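Local coordinates for choline binding protein PCPA (Streptococcus pneumoniae, PDB 4CP6) that is a pneumococcal surface antigen with a leucine-rich repeat region, probably held on the cell wall through choline binding, at residues 55-60 with 94-99; 118-123 with 139-144. One frame throughout, in Å; residues are numbered along the deposited sequence.

Contact 1: 55-60 with 94-99; sequences GKPFTI and YPSSIT
F58 is bonded to the neighbouring strand through both its N and its O: the N donates to S97 O at 3.0 Å, and the O receives T99 N at 2.8 Å, the donor lying in the carbonyl plane. Two residues on, I60 N meets T99 O nearly along the C=O axis. This alternation of donors and acceptors, with axes of the short strands 23° apart, defines a parallel pairing in which F58 faces I98 and T59 faces T99. Before the strands begin, G55 N closes on Y94 O in an almost straight bond (177°), while S96 N reaches K56 O from well above that carbonyl's plane. F58 O has further company: I98 CA makes a CA-H...O contact with it, and a water donates to it while also bonding S97 OG and T99 OG1, so one solvent molecule bridges both strands.

Packing follows the same register. F58 CB meets P95 CB at 3.6 Å; beyond it, CG stands anti to the backbone N (chi1 173°), which sets where the ring starts, and I98 CG2 sits at the edge of that ring. I60 CG1 touches the same I98 CG2 at 3.7 Å. On the other face T59 and T99 lie side by side, T59 OG1 being 3.6 Å from T99 CB, and P57 CB rests on S97 OG.

F49 meets the rings of both F58 and Y94 edge-to-face. Strand 57-59 is an outermost strand of a five-stranded parallel sheet, and strand 97-100 separates it from strand 119-122.

Contact 2: 118-123 with 139-144; sequences KTIIFD and SELEEI
K118 reaches E140 through a side chain bent twice: a turn at chi2 (-78°) sets the direction of CD, and a second at chi4 (-85°) swings NZ to E140 OE1. The resulting salt bridge is 2.9 Å long and uses the anti side of the carboxylate oxygen, with NZ somewhat out of the carboxylate plane. K116 O is a second acceptor for the ammonium group. E142 runs alongside the lysine, pointing the same way, and its OE2 lies 3.4 Å from K118 CD; the charged ends stay 5.2 Å apart from NZ to OE2, so any attraction there is probably only long-range.

At T119 the hydroxyl is anti to the backbone N (chi1 -166°), from where OG1 donates to E143 O at 3.0 Å, approaching above the carbonyl plane. The main-chain link is concentrated on K118 O, which takes a 2.7 Å bond from E142 N and a weak one from E143 N. Farther along the strands the backbones part: I120 and I144 have CA atoms 5.8 Å apart, and I120 N is buried without a polar partner.

Apolar side chains fill the interior face. I120 CG1 meets L141 CD1 at 3.6 Å, the two side chains crossing at about a right angle, while I144 lies beside I120 with its CD1 3.8 Å from I120 CB. I144 CG1 also approaches the edge of the F122 ring at CE1. Just upstream, S139 OG accepts from L141 N in an ST turn.

Successive parallel strands, with the I120, L141 and I144 side chains buried inside and T119 and E143 on the opposite side of the sheet, are arranged as in a leucine-rich repeat solenoid, in keeping with the BspA-type repeats of this region.

From the N terminus, contact 1 closes first, bringing 94-99 back beside 55-60 after 33 intervening residues, 12 of them in strands. Contact 2 then closes a shorter excursion of 15 residues between 118-123 and 139-144. The two are in series, neither nested nor crossed, with centres about 10 Å apart. Two probable hydrogen bonds, both 2.9 Å, join them directly: S96 O to K118 N links the residues leading into strands 97-100 and 119-122, and I98 O to I121 N links the strands themselves. Together they align four successive strands of one parallel sheet, from the outermost strand 57-59 to strand 143-146, with 166-169 beyond it.

Contact 1: 55-60 with 94-99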
ATOM      1  N   GLY A  55       6.748  30.205   4.948  1.00 14.18           N
ATOM      2  CA  GLY A  55       7.671  29.608   5.911  1.00 14.41           C
ATOM      3  C   GLY A  55       7.464  30.019   7.355  1.00 17.83           C
ATOM      4  O   GLY A  55       8.374  29.879   8.175  1.00 17.90           O
ATOM      5  N   LYS A  56       6.242  30.464   7.699  1.00 13.63           N
ATOM      6  CA  LYS A  56       5.907  30.862   9.072  1.00 14.17           C
ATOM      7  C   LYS A  56       4.649  30.110   9.513  1.00 16.76           C
ATOM      8  O   LYS A  56       3.892  29.650   8.656  1.00 14.94           O
ATOM      9  CB  LYS A  56       5.678  32.386   9.151  1.00 16.16           C
ATOM     10  CG  LYS A  56       6.945  33.193   8.877  1.00 19.71           C
ATOM     11  CD  LYS A  56       6.826  34.646   9.287  1.00 20.80           C
ATOM     12  CE  LYS A  56       8.059  35.406   8.846  1.00 27.91           C
ATOM     13  NZ  LYS A  56       8.138  35.528   7.359  1.00 35.10           N
ATOM     14  N   PRO A  57       4.404  29.954  10.832  1.00 14.98           N
ATOM     15  CA  PRO A  57       3.207  29.231  11.278  1.00 14.44           C
ATOM     16  C   PRO A  57       1.912  29.940  10.916  1.00 16.64           C
ATOM     17  O   PRO A  57       1.836  31.179  10.887  1.00 15.38           O
ATOM     18  CB  PRO A  57       3.378  29.184  12.803  1.00 16.37           C
ATOM     19  CG  PRO A  57       4.843  29.354  13.020  1.00 20.58           C
ATOM     20  CD  PRO A  57       5.219  30.373  11.989  1.00 17.23           C
ATOM     21  N   PHE A  58       0.871  29.148  10.625  1.00 14.95           N
ATOM     22  CA  PHE A  58      -0.428  29.686  10.287  1.00 13.72           C
ATOM     23  C   PHE A  58      -1.502  28.934  11.066  1.00 15.40           C
ATOM     24  O   PHE A  58      -1.370  27.710  11.257  1.00 15.19           O
ATOM     25  CB  PHE A  58      -0.680  29.505   8.778  1.00 14.42           C
ATOM     26  CG  PHE A  58      -2.074  29.874   8.318  1.00 13.62           C
ATOM     27  CD1 PHE A  58      -2.438  31.210   8.164  1.00 16.53           C
ATOM     28  CD2 PHE A  58      -3.015  28.891   8.004  1.00 14.25           C
ATOM     29  CE1 PHE A  58      -3.717  31.559   7.730  1.00 18.25           C
ATOM     30  CE2 PHE A  58      -4.301  29.247   7.578  1.00 16.79           C
ATOM     31  CZ  PHE A  58      -4.634  30.574   7.426  1.00 17.37           C
ATOM     32  N   THR A  59      -2.552  29.626  11.497  1.00 14.24           N
ATOM     33  CA  THR A  59      -3.685  29.030  12.186  1.00 13.21           C
ATOM     34  C   THR A  59      -4.943  29.185  11.344  1.00 15.91           C
ATOM     35  O   THR A  59      -5.281  30.290  10.912  1.00 14.62           O
ATOM     36  CB  THR A  59      -3.869  29.638  13.592  1.00 16.76           C
ATOM     37  OG1 THR A  59      -2.685  29.366  14.331  1.00 18.76           O
ATOM     38  CG2 THR A  59      -5.073  29.035  14.350  1.00 17.99           C
ATOM     39  N   ILE A  60      -5.635  28.082  11.089  1.00 13.60           N
ATOM     40  CA  ILE A  60      -6.880  28.142  10.343  1.00 13.30           C
ATOM     41  C   ILE A  60      -7.909  28.853  11.206  1.00 16.75           C
ATOM     42  O   ILE A  60      -8.117  28.467  12.366  1.00 14.94           O
ATOM     43  CB  ILE A  60      -7.392  26.730   9.977  1.00 16.33           C
ATOM     44  CG1 ILE A  60      -6.412  26.037   9.055  1.00 15.47           C
ATOM     45  CG2 ILE A  60      -8.792  26.800   9.326  1.00 17.32           C
ATOM     46  CD1 ILE A  60      -6.742  24.484   8.817  1.00 16.47           C
ATOM     47  N   TYR A  94       3.703  29.474   1.278  1.00 12.07           N
ATOM     48  CA  TYR A  94       3.011  28.445   2.046  1.00 11.39           C
ATOM     49  C   TYR A  94       3.583  28.428   3.456  1.00 13.20           C
ATOM     50  O   TYR A  94       4.785  28.569   3.624  1.00 12.50           O
ATOM     51  CB  TYR A  94       3.178  27.054   1.357  1.00 12.23           C
ATOM     52  CG  TYR A  94       2.145  26.063   1.831  1.00 11.40           C
ATOM     53  CD1 TYR A  94       2.356  25.307   2.984  1.00 11.63           C
ATOM     54  CD2 TYR A  94       0.928  25.913   1.160  1.00 11.11           C
ATOM     55  CE1 TYR A  94       1.357  24.474   3.490  1.00 11.92           C
ATOM     56  CE2 TYR A  94      -0.055  25.037   1.627  1.00 12.89           C
ATOM     57  CZ  TYR A  94       0.177  24.302   2.785  1.00 13.48           C
ATOM     58  OH  TYR A  94      -0.769  23.432   3.272  1.00 13.75           O
ATOM     59  N   PRO A  95       2.731  28.246   4.483  1.00 11.83           N
ATOM     60  CA  PRO A  95       3.228  28.242   5.862  1.00 12.90           C
ATOM     61  C   PRO A  95       4.140  27.072   6.212  1.00 14.33           C
ATOM     62  O   PRO A  95       4.121  26.032   5.560  1.00 14.81           O
ATOM     63  CB  PRO A  95       1.952  28.205   6.715  1.00 14.53           C
ATOM     64  CG  PRO A  95       0.858  27.850   5.826  1.00 18.44           C
ATOM     65  CD  PRO A  95       1.265  28.157   4.422  1.00 12.96           C
ATOM     66  N   SER A  96       4.918  27.230   7.295  1.00 13.11           N
ATOM     67  CA  SER A  96       5.817  26.155   7.744  1.00 13.30           C
ATOM     68  C   SER A  96       5.082  25.126   8.622  1.00 15.25           C
ATOM     69  O   SER A  96       5.559  23.999   8.801  1.00 15.15           O
ATOM     70  CB  SER A  96       6.940  26.773   8.555  1.00 15.11           C
ATOM     71  OG  SER A  96       6.388  27.561   9.595  1.00 17.55           O
ATOM     72  N   SER A  97       3.970  25.531   9.218  1.00 12.35           N
ATOM     73  CA  SER A  97       3.144  24.671  10.072  1.00 13.41           C
ATOM     74  C   SER A  97       1.739  25.209  10.033  1.00 15.49           C
ATOM     75  O   SER A  97       1.549  26.403   9.758  1.00 13.72           O
ATOM     76  CB  SER A  97       3.660  24.648  11.513  1.00 16.96           C
ATOM     77  OG  SER A  97       3.404  25.882  12.167  1.00 23.01           O
ATOM     78  N   ILE A  98       0.744  24.355  10.271  1.00 14.33           N
ATOM     79  CA  ILE A  98      -0.638  24.777  10.275  1.00 12.27           C
ATOM     80  C   ILE A  98      -1.271  24.247  11.533  1.00 15.48           C
ATOM     81  O   ILE A  98      -1.101  23.050  11.841  1.00 14.69           O
ATOM     82  CB  ILE A  98      -1.434  24.357   9.004  1.00 14.10           C
ATOM     83  CG1 ILE A  98      -0.838  25.035   7.726  1.00 14.13           C
ATOM     84  CG2 ILE A  98      -2.933  24.686   9.178  1.00 15.22           C
ATOM     85  CD1 ILE A  98      -1.405  24.532   6.397  1.00 15.16           C
ATOM     86  N   THR A  99      -1.975  25.119  12.267  1.00 13.50           N
ATOM     87  CA  THR A  99      -2.712  24.759  13.470  1.00 13.80           C
ATOM     88  C   THR A  99      -4.185  24.648  13.118  1.00 15.27           C
ATOM     89  O   THR A  99      -4.747  25.547  12.466  1.00 13.99           O
ATOM     90  CB  THR A  99      -2.438  25.765  14.587  1.00 16.29           C
ATOM     91  OG1 THR A  99      -1.070  25.646  14.964  1.00 16.88           O
ATOM     92  CG2 THR A  99      -3.328  25.550  15.811  1.00 16.88           C
TER
HETATM   93  O   HOH W   1       0.783  26.743  13.257  1.00 19.82           O

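Contact 2: 118-123 with 139-144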
ATOM      1  N   LYS A 118       5.535  21.328   7.723  1.00 14.33           N
ATOM      2  CA  LYS A 118       6.331  20.248   8.309  1.00 13.70           C
ATOM      3  C   LYS A 118       5.570  19.598   9.452  1.00 14.16           C
ATOM      4  O   LYS A 118       5.803  18.429   9.788  1.00 13.07           O
ATOM      5  CB  LYS A 118       7.682  20.773   8.814  1.00 17.16           C
ATOM      6  CG  LYS A 118       8.494  21.538   7.766  1.00 30.82           C
ATOM      7  CD  LYS A 118       9.194  20.645   6.775  1.00 44.97           C
ATOM      8  CE  LYS A 118       9.721  21.402   5.579  1.00 56.78           C
ATOM      9  NZ  LYS A 118       8.679  21.576   4.526  1.00 63.32           N
ATOM     10  N   THR A 119       4.678  20.351  10.065  1.00 14.19           N
ATOM     11  CA  THR A 119       3.809  19.815  11.087  1.00 14.53           C
ATOM     12  C   THR A 119       2.416  20.392  10.998  1.00 15.84           C
ATOM     13  O   THR A 119       2.205  21.483  10.452  1.00 14.58           O
ATOM     14  CB  THR A 119       4.391  19.916  12.487  1.00 21.77           C
ATOM     15  OG1 THR A 119       3.597  19.060  13.346  1.00 27.65           O
ATOM     16  CG2 THR A 119       4.475  21.355  12.987  1.00 20.00           C
ATOM     17  N   ILE A 120       1.459  19.619  11.493  1.00 14.44           N
ATOM     18  CA  ILE A 120       0.062  19.964  11.630  1.00 13.85           C
ATOM     19  C   ILE A 120      -0.194  19.809  13.095  1.00 16.77           C
ATOM     20  O   ILE A 120       0.053  18.716  13.649  1.00 16.15           O
ATOM     21  CB  ILE A 120      -0.854  19.019  10.815  1.00 16.29           C
ATOM     22  CG1 ILE A 120      -0.565  19.090   9.316  1.00 17.56           C
ATOM     23  CG2 ILE A 120      -2.334  19.252  11.127  1.00 18.88           C
ATOM     24  CD1 ILE A 120      -0.951  20.385   8.638  1.00 18.26           C
ATOM     25  N   ILE A 121      -0.616  20.897  13.743  1.00 14.84           N
ATOM     26  CA  ILE A 121      -0.847  20.910  15.174  1.00 14.41           C
ATOM     27  C   ILE A 121      -2.328  20.998  15.441  1.00 16.70           C
ATOM     28  O   ILE A 121      -3.023  21.833  14.847  1.00 16.92           O
ATOM     29  CB  ILE A 121      -0.105  22.126  15.797  1.00 18.06           C
ATOM     30  CG1 ILE A 121       1.411  22.088  15.478  1.00 19.04           C
ATOM     31  CG2 ILE A 121      -0.384  22.248  17.320  1.00 19.26           C
ATOM     32  CD1 ILE A 121       2.038  23.442  15.374  1.00 31.14           C
ATOM     33  N   PHE A 122      -2.825  20.180  16.365  1.00 14.30           N
ATOM     34  CA  PHE A 122      -4.227  20.265  16.738  1.00 14.57           C
ATOM     35  C   PHE A 122      -4.373  21.026  18.035  1.00 21.27           C
ATOM     36  O   PHE A 122      -3.680  20.729  19.019  1.00 21.07           O
ATOM     37  CB  PHE A 122      -4.855  18.864  16.901  1.00 15.18           C
ATOM     38  CG  PHE A 122      -4.948  18.166  15.575  1.00 14.49           C
ATOM     39  CD1 PHE A 122      -3.894  17.391  15.104  1.00 15.49           C
ATOM     40  CD2 PHE A 122      -6.080  18.301  14.778  1.00 15.91           C
ATOM     41  CE1 PHE A 122      -3.936  16.828  13.829  1.00 16.84           C
ATOM     42  CE2 PHE A 122      -6.146  17.687  13.530  1.00 16.52           C
ATOM     43  CZ  PHE A 122      -5.068  16.955  13.056  1.00 15.99           C
ATOM     44  N   ASP A 123      -5.311  21.983  18.062  1.00 18.21           N
ATOM     45  CA  ASP A 123      -5.623  22.675  19.309  1.00 18.00           C
ATOM     46  C   ASP A 123      -6.273  21.640  20.209  1.00 22.06           C
ATOM     47  O   ASP A 123      -6.877  20.677  19.721  1.00 19.00           O
ATOM     48  CB  ASP A 123      -6.640  23.810  19.081  1.00 19.14           C
ATOM     49  CG  ASP A 123      -6.080  25.112  18.553  1.00 21.61           C
ATOM     50  OD1 ASP A 123      -4.859  25.328  18.669  1.00 22.20           O
ATOM     51  OD2 ASP A 123      -6.879  25.957  18.098  1.00 23.88           O
ATOM     52  N   SER A 139       2.506  15.178   0.709  1.00 11.89           N
ATOM     53  CA  SER A 139       2.840  16.262   1.621  1.00 11.21           C
ATOM     54  C   SER A 139       4.302  16.200   2.093  1.00 14.95           C
ATOM     55  O   SER A 139       4.981  15.154   1.975  1.00 14.14           O
ATOM     56  CB  SER A 139       1.913  16.269   2.827  1.00 12.22           C
ATOM     57  OG  SER A 139       2.349  15.331   3.795  1.00 13.73           O
ATOM     58  N   GLU A 140       4.768  17.327   2.660  1.00 12.65           N
ATOM     59  CA  GLU A 140       6.109  17.423   3.256  1.00 12.41           C
ATOM     60  C   GLU A 140       6.031  17.278   4.783  1.00 14.27           C
ATOM     61  O   GLU A 140       6.985  17.592   5.493  1.00 14.05           O
ATOM     62  CB  GLU A 140       6.747  18.763   2.892  1.00 13.60           C
ATOM     63  CG  GLU A 140       6.860  18.955   1.389  1.00 18.13           C
ATOM     64  CD  GLU A 140       7.707  20.123   0.929  1.00 36.30           C
ATOM     65  OE1 GLU A 140       8.507  20.653   1.733  1.00 39.30           O
ATOM     66  OE2 GLU A 140       7.577  20.496  -0.256  1.00 33.48           O
ATOM     67  N   LEU A 141       4.896  16.751   5.288  1.00 12.53           N
ATOM     68  CA  LEU A 141       4.688  16.544   6.706  1.00 13.83           C
ATOM     69  C   LEU A 141       5.802  15.684   7.300  1.00 15.76           C
ATOM     70  O   LEU A 141       6.156  14.663   6.722  1.00 14.21           O
ATOM     71  CB  LEU A 141       3.360  15.795   6.864  1.00 15.52           C
ATOM     72  CG  LEU A 141       2.695  15.676   8.212  1.00 21.77           C
ATOM     73  CD1 LEU A 141       2.428  17.066   8.819  1.00 20.44           C
ATOM     74  CD2 LEU A 141       1.345  14.965   8.027  1.00 23.31           C
ATOM     75  N   GLU A 142       6.331  16.099   8.442  1.00 13.74           N
ATOM     76  CA  GLU A 142       7.353  15.319   9.119  1.00 13.80           C
ATOM     77  C   GLU A 142       6.821  14.657  10.345  1.00 14.23           C
ATOM     78  O   GLU A 142       7.297  13.585  10.688  1.00 15.60           O
ATOM     79  CB  GLU A 142       8.584  16.174   9.449  1.00 14.89           C
ATOM     80  CG  GLU A 142       9.204  16.679   8.157  1.00 20.02           C
ATOM     81  CD  GLU A 142      10.460  17.502   8.318  1.00 33.60           C
ATOM     82  OE1 GLU A 142      10.814  17.839   9.469  1.00 28.43           O
ATOM     83  OE2 GLU A 142      11.074  17.836   7.280  1.00 29.27           O
ATOM     84  N   GLU A 143       5.890  15.305  11.044  1.00 13.12           N
ATOM     85  CA  GLU A 143       5.329  14.788  12.290  1.00 14.63           C
ATOM     86  C   GLU A 143       3.879  15.194  12.430  1.00 15.79           C
ATOM     87  O   GLU A 143       3.523  16.346  12.145  1.00 15.64           O
ATOM     88  CB  GLU A 143       6.076  15.404  13.504  1.00 17.35           C
ATOM     89  CG  GLU A 143       7.473  14.847  13.741  1.00 32.41           C
ATOM     90  CD  GLU A 143       8.099  15.171  15.088  1.00 54.96           C
ATOM     91  OE1 GLU A 143       7.486  15.930  15.873  1.00 42.87           O
ATOM     92  OE2 GLU A 143       9.209  14.657  15.357  1.00 57.79           O
ATOM     93  N   ILE A 144       3.048  14.275  12.944  1.00 12.78           N
ATOM     94  CA  ILE A 144       1.654  14.574  13.232  1.00 11.32           C
ATOM     95  C   ILE A 144       1.160  13.631  14.308  1.00 13.13           C
ATOM     96  O   ILE A 144       1.477  12.430  14.286  1.00 12.74           O
ATOM     97  CB  ILE A 144       0.744  14.518  11.949  1.00 12.90           C
ATOM     98  CG1 ILE A 144      -0.659  15.152  12.188  1.00 13.49           C
ATOM     99  CG2 ILE A 144       0.611  13.058  11.411  1.00 13.33           C
ATOM    100  CD1 ILE A 144      -1.532  15.306  10.914  1.00 13.74           C
TER